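Pyridoxamine 5'-phosphate oxidase-related, FMN-binding (Mycobacterium smegmatis, PDB 3F7E) is a coenzyme F420-dependent reductase of the pyridoxamine 5'-phosphate oxidase-like family, and may reduce carbon-carbon double bonds of compounds such as aflatoxins. Local coordinates at the interface of chains A and B. Coordinates in Å, arbitrary orientation; residue numbers count along the deposited sequence, not the author numbering. Chains: chain A/B, Pyridoxamine 5'-phosphate oxidase-related, FMN-binding.

The interface of chains A and B. Residues chain A 19, 32-33, 66, 68; chain B 19, 32-33, 66, 68.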
# COMPACT_ATOMS: atom_id res chain seq x y z
N HIS A 19 2.10 -0.51 -4.05
CA HIS A 19 1.87 0.44 -2.96
C HIS A 19 3.01 0.18 -1.98
O HIS A 19 3.06 -0.83 -1.30
CB HIS A 19 0.48 0.23 -2.37
CG HIS A 19 -0.59 0.61 -3.35
ND1 HIS A 19 -0.98 -0.11 -4.46
CD2 HIS A 19 -1.33 1.74 -3.34
CE1 HIS A 19 -1.94 0.57 -5.08
NE2 HIS A 19 -2.16 1.69 -4.42
N ASN A 32 2.64 4.80 -0.43
CA ASN A 32 2.38 5.57 -1.64
C ASN A 32 2.28 4.64 -2.84
O ASN A 32 3.07 3.70 -2.98
CB ASN A 32 3.51 6.57 -1.92
CG ASN A 32 3.70 7.53 -0.78
OD1 ASN A 32 2.89 8.45 -0.61
ND2 ASN A 32 4.74 7.31 0.04
N ALA A 33 1.35 4.92 -3.75
CA ALA A 33 1.24 4.17 -5.00
C ALA A 33 2.42 4.56 -5.89
O ALA A 33 2.72 5.75 -6.06
CB ALA A 33 -0.08 4.51 -5.68
N SER A 66 2.79 -3.77 -1.78
CA SER A 66 1.55 -4.50 -2.05
C SER A 66 1.11 -4.25 -3.48
O SER A 66 0.94 -3.10 -3.92
CB SER A 66 0.46 -4.01 -1.07
OG SER A 66 -0.82 -4.47 -1.47
N ILE A 68 -1.91 -5.78 -6.32
CA ILE A 68 -3.11 -6.57 -6.45
C ILE A 68 -3.52 -6.67 -7.91
O ILE A 68 -3.37 -5.72 -8.68
CB ILE A 68 -4.26 -6.03 -5.54
CG1 ILE A 68 -5.44 -7.01 -5.45
CG2 ILE A 68 -4.72 -4.62 -5.98
CD1 ILE A 68 -6.41 -6.66 -4.32
N HIS B 19 -4.59 0.06 0.40
CA HIS B 19 -3.40 -0.69 0.79
C HIS B 19 -2.97 -0.13 2.14
O HIS B 19 -2.49 1.01 2.24
CB HIS B 19 -2.37 -0.54 -0.32
CG HIS B 19 -2.79 -1.23 -1.58
ND1 HIS B 19 -3.71 -0.73 -2.48
CD2 HIS B 19 -2.41 -2.44 -2.05
CE1 HIS B 19 -3.89 -1.62 -3.45
NE2 HIS B 19 -3.11 -2.66 -3.20
N ASN B 32 -0.98 -4.44 3.27
CA ASN B 32 -1.99 -5.43 2.85
C ASN B 32 -3.15 -4.73 2.16
O ASN B 32 -3.63 -3.72 2.64
CB ASN B 32 -2.54 -6.17 4.07
CG ASN B 32 -1.46 -6.90 4.84
OD1 ASN B 32 -1.07 -8.03 4.48
ND2 ASN B 32 -0.98 -6.31 5.91
N ALA B 33 -3.62 -5.30 1.05
CA ALA B 33 -4.76 -4.74 0.31
C ALA B 33 -6.04 -5.12 1.02
O ALA B 33 -6.17 -6.26 1.48
CB ALA B 33 -4.77 -5.27 -1.13
N SER B 66 -3.10 3.74 1.29
CA SER B 66 -2.94 4.28 -0.06
C SER B 66 -4.07 3.78 -0.94
O SER B 66 -4.40 2.59 -0.93
CB SER B 66 -1.59 3.80 -0.60
OG SER B 66 -1.45 4.08 -1.98
N ILE B 68 -5.56 4.53 -5.15
CA ILE B 68 -5.41 5.25 -6.42
C ILE B 68 -6.67 5.03 -7.25
O ILE B 68 -7.29 3.98 -7.20
CB ILE B 68 -4.11 4.81 -7.15
CG1 ILE B 68 -3.82 5.68 -8.39
CG2 ILE B 68 -4.09 3.31 -7.47
CD1 ILE B 68 -2.38 5.59 -8.87
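The imidazoles of A:His19 and B:His19 lie face to face across the two-fold axis, their planes nearly parallel and their centroids 3.6 Å apart. Each ring sets its ND1 over the centre of the other, while beside it the carbons CG and CE1 pack against their counterparts; the CE1 atoms of A:His19 and B:His19 meet at 3.4 Å. At the edge of the A:His19 ring, in its plane, lie the carbonyl oxygen of A:Ser66 and the hydroxyl OG of B:Ser66; the edge of B:His19 has B:Ser66 O and A:Ser66 OG, and also meets the methyl CG2 of A:Ile68.

The same torsions serve both histidines: CG stands anti to the carbonyl carbon (chi1 -68°), and chi2 near 75° turns the rings flat against each other. The two side chains cross at about a right angle while the rings remain parallel. A histidine suits this place because it is flat enough to stack on its own copy yet has a polar rim. Stacking this close would probably disfavour positive charge on both rings at once.

In A:Ser66 and B:Ser66, OG is anti to the backbone N (chi1 168° in A:Ser66), which directs the short side chain towards the partner's ring. The CB touches the CD2 side as well, at 3.4 Å from A:Ser66 CB to B:His19 CD2; a short serine fits beside this edge of the ring. Further along the strand, A:Ile68 reaches over with two branches: A:Ile68 CG2 approaches B:His19 NE2 at 3.8 Å, and the tip CD1 of A:Ile68 meets the methyl CB of B:Ala33, also at 3.8 Å. Alanine, with its single methyl, accepts that tip without pushing the strands apart. No hydrogen bond or salt bridge crosses this patch, so stacking and apolar contact carry it.

A:His19 lies on strand 18-23, A:Ala33 on strand 29-34, and A:Ser66 and A:Ile68 on strand 62-68 of the split barrel characteristic of this family. In the two-chain assembly the same strands of both copies meet around the two-fold axis; the dimer is probably the biological one, as in other members of the family.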